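Local coordinates for protein UDP-N-acetylglucosamine 4-epimerase (Bacillus cereus, PDB 3M2P) that probably catalyses the 4-epimerisation of UDP-N-acetylglucosamine as a member of the NAD(P)-dependent epimerase/dehydratase family, and binds UDP, at residues 96-102 against 151-155; 160-165 against 197-202; 186-192 against 248-254. All blocks are in the same frame, centred on the assembly; numbering follows the deposited sequence.

In the fold
Interactions 1 and 2 work on the same strand, 154-164: interaction 1 at its N-terminal entrance, interaction 2 at its C-terminal end, with centres about 29 Å apart. Interaction 1 is partly buried, lies where neighbouring strands 103-109 and 154-164 begin, and relies on side-chain cover plus one weak backbone bond. Interaction 2 is buried, its centre about 7 Å from that of the chain, and combines four backbone bonds, one of them weak, with aromatic and leucine packing beside residues that bind UDP. Interaction 3, partly buried and about 50 Å from interaction 1 between centres, is a separate two-stranded parallel sheet; five backbone bonds, one weak, join it, with Leu187, Leu189, Leu249 and Val251 facing helices.

Interaction 1: 96-102 against 151-155; sequences CYENNIS and KGLCI
This contact belongs to the Rossmann-type fold: the turn that follows helix 83-98 and leads into strand 103-109 packs on the turn that leads from helix 132-150 into the neighbouring parallel strand 154-164. In 96-102 the helix ends in a Schellman motif, with Asn100 at positive phi (60/38) and the bonds Ile101 N to Cys96 O (2.7 Å) and Asn100 N to Tyr97 O (2.9 Å); extended Ile101 (-89/137) then leads to Ser102. Along the second segment, Lys151 (-121/11) comes first. Its side chain, m at chi1 and chi2, lies across the ring of Tyr97 (chi1 t): CD sits over the face, 4.1 Å from the ring centroid, a CH-pi contact, whereas NZ is 5.6 Å from the centroid, at most a weak cation-pi attraction; Lys151 also makes a cation-pi interaction with Tyr147. Gly152 turns the chain with positive phi (52/28), and its O lies 3.7 Å from Ser102 CB. Leu153 (-81/153) stands opposite Ser102, CA to CA 4.3 Å. Its CD2 is 4.2 Å from Cys96 CB and its CD1 4.2 Å from Tyr97 CB, so its methyls pack against the last helical turn, CD1 also lying 3.1 Å from Ile101 O. With Cys154 the strand begins, and its backbone gives a weak hydrogen bond, Cys154 N to Ser102 O 2.7 Å, bent to 129° at the hydrogen.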
loop_
_atom_site.group_PDB
_atom_site.type_symbol
_atom_site.label_atom_id
_atom_site.label_comp_id
_atom_site.label_asym_id
_atom_site.label_seq_id
_atom_site.Cartn_x
_atom_site.Cartn_y
_atom_site.Cartn_z
ATOM N N CYS A 96 -17.364 -13.438 3.195
ATOM C CA CYS A 96 -18.451 -12.642 2.647
ATOM C C CYS A 96 -18.969 -13.261 1.358
ATOM O O CYS A 96 -20.160 -13.457 1.206
ATOM C CB CYS A 96 -17.994 -11.203 2.434
ATOM S SG CYS A 96 -18.132 -10.235 3.946
ATOM N N TYR A 97 -18.050 -13.577 0.452
ATOM C CA TYR A 97 -18.363 -14.251 -0.798
ATOM C C TYR A 97 -19.133 -15.565 -0.607
ATOM O O TYR A 97 -20.148 -15.793 -1.260
ATOM C CB TYR A 97 -17.081 -14.496 -1.584
ATOM C CG TYR A 97 -17.289 -15.158 -2.930
ATOM C CD1 TYR A 97 -17.621 -14.399 -4.057
ATOM C CD2 TYR A 97 -17.143 -16.537 -3.082
ATOM C CE1 TYR A 97 -17.806 -14.992 -5.296
ATOM C CE2 TYR A 97 -17.326 -17.140 -4.314
ATOM C CZ TYR A 97 -17.659 -16.362 -5.420
ATOM O OH TYR A 97 -17.849 -16.954 -6.653
ATOM N N GLU A 98 -18.661 -16.430 0.281
ATOM C CA GLU A 98 -19.381 -17.665 0.551
ATOM C C GLU A 98 -20.821 -17.384 0.919
ATOM O O GLU A 98 -21.736 -18.000 0.373
ATOM C CB GLU A 98 -18.717 -18.473 1.658
ATOM C CG GLU A 98 -17.754 -19.499 1.138
ATOM C CD GLU A 98 -18.434 -20.549 0.256
ATOM O OE1 GLU A 98 -19.567 -20.988 0.587
ATOM O OE2 GLU A 98 -17.822 -20.942 -0.767
ATOM N N ASN A 99 -21.026 -16.460 1.849
ATOM C CA ASN A 99 -22.370 -16.157 2.336
ATOM C C ASN A 99 -23.143 -15.252 1.383
ATOM O O ASN A 99 -24.284 -14.860 1.648
ATOM C CB ASN A 99 -22.295 -15.538 3.723
ATOM C CG ASN A 99 -21.916 -16.546 4.785
ATOM O OD1 ASN A 99 -22.717 -17.420 5.131
ATOM N ND2 ASN A 99 -20.696 -16.433 5.314
ATOM N N ASN A 100 -22.502 -14.951 0.259
ATOM C CA ASN A 100 -23.032 -14.048 -0.754
ATOM C C ASN A 100 -23.324 -12.617 -0.272
ATOM O O ASN A 100 -24.309 -12.003 -0.688
ATOM C CB ASN A 100 -24.250 -14.657 -1.441
ATOM C CG ASN A 100 -24.176 -14.529 -2.955
ATOM O OD1 ASN A 100 -23.434 -15.270 -3.618
ATOM N ND2 ASN A 100 -24.935 -13.579 -3.513
ATOM N N ILE A 101 -22.461 -12.097 0.602
ATOM C CA ILE A 101 -22.513 -10.695 1.005
ATOM C C ILE A 101 -21.668 -9.858 0.056
ATOM O O ILE A 101 -20.560 -10.238 -0.306
ATOM C CB ILE A 101 -21.947 -10.459 2.419
ATOM C CG1 ILE A 101 -22.871 -11.005 3.505
ATOM C CG2 ILE A 101 -21.733 -8.992 2.639
ATOM C CD1 ILE A 101 -22.363 -12.266 4.137
ATOM N N SER A 102 -22.177 -8.707 -0.351
ATOM C CA SER A 102 -21.362 -7.854 -1.197
ATOM C C SER A 102 -21.331 -6.411 -0.720
ATOM O O SER A 102 -20.376 -5.704 -0.997
ATOM C CB SER A 102 -21.765 -7.988 -2.669
ATOM O OG SER A 102 -23.114 -8.405 -2.777
ATOM N N LYS A 151 -14.988 -10.834 -7.875
ATOM C CA LYS A 151 -15.940 -11.639 -7.126
ATOM C C LYS A 151 -17.291 -10.932 -7.025
ATOM O O LYS A 151 -18.178 -11.359 -6.274
ATOM C CB LYS A 151 -15.396 -11.969 -5.729
ATOM C CG LYS A 151 -14.097 -12.766 -5.726
ATOM C CD LYS A 151 -14.314 -14.164 -6.298
ATOM C CE LYS A 151 -12.993 -14.819 -6.663
ATOM N NZ LYS A 151 -12.074 -14.925 -5.481
ATOM N N GLY A 152 -17.455 -9.855 -7.788
ATOM C CA GLY A 152 -18.696 -9.114 -7.751
ATOM C C GLY A 152 -19.050 -8.749 -6.323
ATOM O O GLY A 152 -20.215 -8.614 -5.963
ATOM N N LEU A 153 -18.030 -8.609 -5.489
ATOM C CA LEU A 153 -18.234 -8.124 -4.139
ATOM C C LEU A 153 -18.335 -6.604 -4.238
ATOM O O LEU A 153 -17.797 -6.018 -5.174
ATOM C CB LEU A 153 -17.069 -8.558 -3.261
ATOM C CG LEU A 153 -17.542 -9.274 -1.999
ATOM C CD1 LEU A 153 -18.274 -10.549 -2.384
ATOM C CD2 LEU A 153 -16.385 -9.546 -1.051
ATOM N N CYS A 154 -19.034 -5.949 -3.317
ATOM C CA CYS A 154 -19.231 -4.504 -3.479
ATOM C C CYS A 154 -18.582 -3.661 -2.384
ATOM O O CYS A 154 -19.267 -3.047 -1.566
ATOM C CB CYS A 154 -20.712 -4.163 -3.620
ATOM S SG CYS A 154 -21.472 -4.775 -5.151
ATOM N N ILE A 155 -17.255 -3.610 -2.408
ATOM C CA ILE A 155 -16.493 -3.001 -1.335
ATOM C C ILE A 155 -16.221 -1.504 -1.546
ATOM O O ILE A 155 -15.605 -1.096 -2.529
ATOM C CB ILE A 155 -15.160 -3.757 -1.098
ATOM C CG1 ILE A 155 -15.418 -5.170 -0.568
ATOM C CG2 ILE A 155 -14.282 -2.989 -0.136
ATOM C CD1 ILE A 155 -14.242 -6.110 -0.744
#

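Interaction 2: 160-165 against 197-202; sequences FAHLYG and REFLYA
Leu200 (chi1 t) forms the apolar centre, its CD2 3.7 Å from Phe160 CD1 and its CB 4.1 Å from Ala161 CB. On the opposite face, Tyr164 (chi1 p) brings CE1 to 3.3 Å from Phe199 CB, and Tyr201 CA lies over its ring, 3.9 Å from the centroid, a CH-pi contact. The Tyr164 and Tyr201 rings are near parallel (13°) but slid apart, centroids 5.6 Å. Strands 162-164 and 197-201, parallel neighbours in the Rossmann-type sheet, cross at -45°, pairing His162-Phe199, Leu163-Leu200 and Tyr164-Tyr201 (CA-CA 4.7, 5.0 and 5.2 Å). Extended backbones bond through His162 N to Glu198 O 3.0 Å, Leu200 N to His162 O 2.8 Å, Tyr164 N to Leu200 O 3.3 Å (weak) and Ala202 N to Tyr164 O 2.9 Å, past Tyr201 at the N-cap position of helix 202-212. At the polar edge, His162 NE2 hydrogen-bonds Ser263 OG, Arg197 NH2 Asn232 OD1 and Glu198 OE1 Met265 N. Ladder and apolar contacts thus place Leu163 and Gly165 beside UDP-binding Leu14 and Phe13.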
loop_
_atom_site.group_PDB
_atom_site.type_symbol
_atom_site.label_atom_id
_atom_site.label_comp_id
_atom_site.label_asym_id
_atom_site.label_seq_id
_atom_site.Cartn_x
_atom_site.Cartn_y
_atom_site.Cartn_z
ATOM N N PHE A 160 -10.814 7.726 5.802
ATOM C CA PHE A 160 -11.119 8.663 6.886
ATOM C C PHE A 160 -10.011 9.668 7.155
ATOM O O PHE A 160 -8.832 9.327 7.114
ATOM C CB PHE A 160 -11.408 7.912 8.189
ATOM C CG PHE A 160 -12.641 7.075 8.142
ATOM C CD1 PHE A 160 -13.880 7.655 7.928
ATOM C CD2 PHE A 160 -12.567 5.707 8.310
ATOM C CE1 PHE A 160 -15.005 6.895 7.874
ATOM C CE2 PHE A 160 -13.692 4.938 8.260
ATOM C CZ PHE A 160 -14.913 5.531 8.035
ATOM N N ALA A 161 -10.402 10.908 7.438
ATOM C CA ALA A 161 -9.468 11.915 7.928
ATOM C C ALA A 161 -9.173 11.574 9.381
ATOM O O ALA A 161 -9.614 10.544 9.870
ATOM C CB ALA A 161 -10.057 13.321 7.802
ATOM N N HIS A 162 -8.427 12.417 10.074
ATOM C CA HIS A 162 -8.029 12.087 11.432
ATOM C C HIS A 162 -9.219 12.044 12.373
ATOM O O HIS A 162 -9.907 13.035 12.559
ATOM C CB HIS A 162 -6.946 13.051 11.922
ATOM C CG HIS A 162 -5.766 13.116 11.008
ATOM N ND1 HIS A 162 -4.850 12.094 10.910
ATOM C CD2 HIS A 162 -5.376 14.058 10.115
ATOM C CE1 HIS A 162 -3.934 12.410 10.011
ATOM N NE2 HIS A 162 -4.234 13.594 9.509
ATOM N N LEU A 163 -9.466 10.885 12.964
ATOM C CA LEU A 163 -10.635 10.740 13.811
ATOM C C LEU A 163 -10.404 11.322 15.209
ATOM O O LEU A 163 -9.337 11.138 15.802
ATOM C CB LEU A 163 -11.086 9.269 13.899
ATOM C CG LEU A 163 -11.400 8.522 12.595
ATOM C CD1 LEU A 163 -10.131 8.449 11.757
ATOM C CD2 LEU A 163 -11.939 7.103 12.825
ATOM N N TYR A 164 -11.406 12.034 15.720
ATOM C CA TYR A 164 -11.435 12.398 17.128
ATOM C C TYR A 164 -12.820 12.136 17.689
ATOM O O TYR A 164 -13.803 12.129 16.946
ATOM C CB TYR A 164 -11.045 13.860 17.334
ATOM C CG TYR A 164 -12.006 14.846 16.727
ATOM C CD1 TYR A 164 -11.818 15.318 15.437
ATOM C CD2 TYR A 164 -13.095 15.309 17.443
ATOM C CE1 TYR A 164 -12.692 16.212 14.879
ATOM C CE2 TYR A 164 -13.981 16.209 16.888
ATOM C CZ TYR A 164 -13.772 16.658 15.610
ATOM O OH TYR A 164 -14.641 17.568 15.053
ATOM N N GLY A 165 -12.900 11.913 18.996
ATOM C CA GLY A 165 -14.180 11.643 19.632
ATOM C C GLY A 165 -14.240 11.888 21.133
ATOM O O GLY A 165 -13.436 12.633 21.696
ATOM N N ARG A 197 -4.129 20.079 9.543
ATOM C CA ARG A 197 -4.515 18.670 9.612
ATOM C C ARG A 197 -6.031 18.533 9.704
ATOM O O ARG A 197 -6.668 19.260 10.452
ATOM C CB ARG A 197 -3.849 17.991 10.816
ATOM C CG ARG A 197 -2.336 17.792 10.679
ATOM C CD ARG A 197 -1.806 16.834 11.739
ATOM N NE ARG A 197 -1.428 17.521 12.971
ATOM C CZ ARG A 197 -1.254 16.922 14.151
ATOM N NH1 ARG A 197 -1.446 15.621 14.284
ATOM N NH2 ARG A 197 -0.901 17.634 15.213
ATOM N N GLU A 198 -6.610 17.603 8.946
ATOM C CA GLU A 198 -8.066 17.483 8.884
ATOM C C GLU A 198 -8.603 16.548 9.961
ATOM O O GLU A 198 -8.138 15.424 10.092
ATOM C CB GLU A 198 -8.488 17.005 7.506
ATOM C CG GLU A 198 -9.971 17.126 7.198
ATOM C CD GLU A 198 -10.252 16.792 5.743
ATOM O OE1 GLU A 198 -9.268 16.492 5.026
ATOM O OE2 GLU A 198 -11.434 16.826 5.313
ATOM N N PHE A 199 -9.576 17.026 10.735
ATOM C CA PHE A 199 -10.136 16.258 11.847
ATOM C C PHE A 199 -11.617 15.920 11.660
ATOM O O PHE A 199 -12.466 16.809 11.630
ATOM C CB PHE A 199 -9.959 17.022 13.148
ATOM C CG PHE A 199 -8.536 17.178 13.564
ATOM C CD1 PHE A 199 -7.786 18.257 13.122
ATOM C CD2 PHE A 199 -7.947 16.258 14.418
ATOM C CE1 PHE A 199 -6.479 18.411 13.515
ATOM C CE2 PHE A 199 -6.632 16.408 14.813
ATOM C CZ PHE A 199 -5.899 17.482 14.354
ATOM N N LEU A 200 -11.918 14.629 11.555
ATOM C CA LEU A 200 -13.281 14.170 11.326
ATOM C C LEU A 200 -13.873 13.587 12.589
ATOM O O LEU A 200 -13.356 12.617 13.122
ATOM C CB LEU A 200 -13.303 13.111 10.225
ATOM C CG LEU A 200 -14.611 12.349 10.034
ATOM C CD1 LEU A 200 -15.668 13.260 9.448
ATOM C CD2 LEU A 200 -14.390 11.154 9.139
ATOM N N TYR A 201 -14.959 14.181 13.063
ATOM C CA TYR A 201 -15.628 13.714 14.268
ATOM C C TYR A 201 -16.091 12.276 14.066
ATOM O O TYR A 201 -16.613 11.934 13.009
ATOM C CB TYR A 201 -16.801 14.645 14.585
ATOM C CG TYR A 201 -17.522 14.400 15.897
ATOM C CD1 TYR A 201 -16.908 13.750 16.953
ATOM C CD2 TYR A 201 -18.820 14.866 16.084
ATOM C CE1 TYR A 201 -17.580 13.544 18.143
ATOM C CE2 TYR A 201 -19.498 14.671 17.274
ATOM C CZ TYR A 201 -18.878 14.009 18.298
ATOM O OH TYR A 201 -19.571 13.805 19.474
ATOM N N ALA A 202 -15.871 11.432 15.070
ATOM C CA ALA A 202 -16.261 10.032 14.995
ATOM C C ALA A 202 -17.733 9.872 14.616
ATOM O O ALA A 202 -18.082 8.977 13.855
ATOM C CB ALA A 202 -15.975 9.328 16.312
#

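Interaction 3: 186-192 against 248-254; sequences QLTLHAN and NLLVKNP
Strands 187-189 and 249-251 form a two-stranded parallel sheet apart from the large Rossmann-type sheet and the UDP-binding residues, joining the segments that follow helices 173-182 and 232-242; their axes approach to 4.5 Å and cross at -24°. The register pairs Leu187 with Leu249, Thr188 with Leu250 and Leu189 with Val251 (CA-CA 4.8, 4.4 and 4.9 Å). Backbone hydrogen bonds zigzag between them: Leu187 N to Asn248 O 3.0 Å, Leu250 N to Leu187 O 2.6 Å, Leu189 N to Leu250 O 2.8 Å and Lys252 N to Leu189 O 3.1 Å. Asn253 N to His190 O (3.0 Å, 126°) is weak. A CA-H...O contact supplements the ladder, Thr188 CA to Leu250 O 2.9 Å. Apolar contacts gather on the face of Leu187, Leu189, Leu249 and Val251: Leu249 (chi1 t, chi2 p) places CD1 4.1 Å from Leu187 CB and 4.0 Å from Leu189 CG. The other face carries Thr188 and Leu250, Thr188 CG2 3.5 Å from Leu250 CB. On the first face, Leu187 and Leu189 meet Phe177 of helix 173-182 and also Asn240 and Asn232 of helix 232-242, where Leu249 meets Tyr233 and Asn237.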
loop_
_atom_site.group_PDB
_atom_site.type_symbol
_atom_site.label_atom_id
_atom_site.label_comp_id
_atom_site.label_asym_id
_atom_site.label_seq_id
_atom_site.Cartn_x
_atom_site.Cartn_y
_atom_site.Cartn_z
ATOM N N GLN A 186 -3.102 24.368 31.650
ATOM C CA GLN A 186 -2.461 24.967 30.496
ATOM C C GLN A 186 -2.149 23.946 29.403
ATOM O O GLN A 186 -1.401 22.994 29.627
ATOM C CB GLN A 186 -1.188 25.710 30.901
ATOM C CG GLN A 186 -0.706 26.673 29.831
ATOM C CD GLN A 186 0.472 27.515 30.280
ATOM O OE1 GLN A 186 1.357 27.031 30.997
ATOM N NE2 GLN A 186 0.495 28.786 29.855
ATOM N N LEU A 187 -2.738 24.155 28.227
ATOM C CA LEU A 187 -2.335 23.447 27.013
ATOM C C LEU A 187 -1.024 24.034 26.475
ATOM O O LEU A 187 -0.822 25.252 26.499
ATOM C CB LEU A 187 -3.418 23.561 25.942
ATOM C CG LEU A 187 -4.613 22.611 25.991
ATOM C CD1 LEU A 187 -5.048 22.320 27.414
ATOM C CD2 LEU A 187 -5.759 23.172 25.174
ATOM N N THR A 188 -0.133 23.167 25.998
ATOM C CA THR A 188 1.135 23.610 25.427
ATOM C C THR A 188 1.298 23.079 24.010
ATOM O O THR A 188 0.662 22.097 23.631
ATOM C CB THR A 188 2.340 23.157 26.273
ATOM O OG1 THR A 188 2.368 21.728 26.348
ATOM C CG2 THR A 188 2.259 23.724 27.669
ATOM N N LEU A 189 2.141 23.742 23.227
ATOM C CA LEU A 189 2.476 23.289 21.890
ATOM C C LEU A 189 3.975 23.366 21.791
ATOM O O LEU A 189 4.532 24.426 22.036
ATOM C CB LEU A 189 1.855 24.219 20.848
ATOM C CG LEU A 189 0.331 24.227 20.654
ATOM C CD1 LEU A 189 -0.078 25.444 19.872
ATOM C CD2 LEU A 189 -0.161 22.975 19.955
ATOM N N HIS A 190 4.641 22.268 21.443
ATOM C CA HIS A 190 6.102 22.276 21.377
ATOM C C HIS A 190 6.644 23.530 20.705
ATOM O O HIS A 190 7.512 24.212 21.244
ATOM C CB HIS A 190 6.662 21.046 20.657
ATOM C CG HIS A 190 8.160 20.985 20.668
ATOM N ND1 HIS A 190 8.931 21.344 19.582
ATOM C CD2 HIS A 190 9.030 20.645 21.650
ATOM C CE1 HIS A 190 10.209 21.216 19.890
ATOM N NE2 HIS A 190 10.296 20.794 21.137
ATOM N N ALA A 191 6.141 23.806 19.511
ATOM C CA ALA A 191 6.423 25.062 18.825
ATOM C C ALA A 191 5.191 25.457 18.012
ATOM O O ALA A 191 4.190 24.747 18.021
ATOM C CB ALA A 191 7.645 24.928 17.933
ATOM N N ASN A 192 5.252 26.595 17.330
ATOM C CA ASN A 192 4.174 26.977 16.431
ATOM C C ASN A 192 4.308 26.277 15.095
ATOM O O ASN A 192 5.414 25.992 14.647
ATOM C CB ASN A 192 4.169 28.481 16.210
ATOM C CG ASN A 192 3.217 29.191 17.126
ATOM O OD1 ASN A 192 2.064 28.767 17.303
ATOM N ND2 ASN A 192 3.682 30.288 17.718
ATOM N N ASN A 248 -5.694 29.770 28.044
ATOM C CA ASN A 248 -4.745 28.924 28.736
ATOM C C ASN A 248 -3.917 28.094 27.743
ATOM O O ASN A 248 -4.018 26.866 27.711
ATOM C CB ASN A 248 -5.479 28.030 29.742
ATOM C CG ASN A 248 -4.612 27.660 30.938
ATOM O OD1 ASN A 248 -3.471 28.118 31.057
ATOM N ND2 ASN A 248 -5.150 26.834 31.833
ATOM N N LEU A 249 -3.105 28.769 26.929
ATOM C CA LEU A 249 -2.232 28.096 25.965
ATOM C C LEU A 249 -0.777 28.577 26.054
ATOM O O LEU A 249 -0.506 29.776 26.100
ATOM C CB LEU A 249 -2.762 28.284 24.542
ATOM C CG LEU A 249 -1.933 27.765 23.365
ATOM C CD1 LEU A 249 -1.702 26.251 23.428
ATOM C CD2 LEU A 249 -2.610 28.151 22.061
ATOM N N LEU A 250 0.153 27.630 26.081
ATOM C CA LEU A 250 1.570 27.935 26.192
ATOM C C LEU A 250 2.279 27.394 24.960
ATOM O O LEU A 250 2.054 26.259 24.559
ATOM C CB LEU A 250 2.136 27.261 27.450
ATOM C CG LEU A 250 3.505 27.579 28.071
ATOM C CD1 LEU A 250 4.626 27.665 27.044
ATOM C CD2 LEU A 250 3.432 28.846 28.902
ATOM N N VAL A 251 3.132 28.201 24.347
ATOM C CA VAL A 251 4.022 27.678 23.322
ATOM C C VAL A 251 5.439 27.541 23.902
ATOM O O VAL A 251 6.111 28.543 24.186
ATOM C CB VAL A 251 4.017 28.549 22.058
ATOM C CG1 VAL A 251 4.970 27.975 21.024
ATOM C CG2 VAL A 251 2.618 28.627 21.493
ATOM N N LYS A 252 5.872 26.292 24.085
ATOM C CA LYS A 252 7.132 25.971 24.764
ATOM C C LYS A 252 8.400 26.555 24.123
ATOM O O LYS A 252 9.288 27.017 24.832
ATOM C CB LYS A 252 7.273 24.452 24.939
ATOM C CG LYS A 252 6.347 23.860 26.003
ATOM C CD LYS A 252 6.001 22.405 25.718
ATOM C CE LYS A 252 7.014 21.440 26.288
ATOM N NZ LYS A 252 6.811 20.039 25.789
ATOM N N ASN A 253 8.481 26.534 22.795
ATOM C CA ASN A 253 9.677 26.974 22.074
ATOM C C ASN A 253 9.377 27.945 20.941
ATOM O O ASN A 253 8.295 27.910 20.350
ATOM C CB ASN A 253 10.416 25.774 21.483
ATOM C CG ASN A 253 11.059 24.901 22.533
ATOM O OD1 ASN A 253 11.729 25.388 23.446
ATOM N ND2 ASN A 253 10.878 23.595 22.395
ATOM N N PRO A 254 10.337 28.822 20.628
ATOM C CA PRO A 254 10.162 29.741 19.494
ATOM C C PRO A 254 10.393 29.018 18.176
ATOM O O PRO A 254 10.888 27.891 18.190
ATOM C CB PRO A 254 11.255 30.794 19.726
ATOM C CG PRO A 254 11.608 30.666 21.178
ATOM C CD PRO A 254 11.484 29.205 21.469
#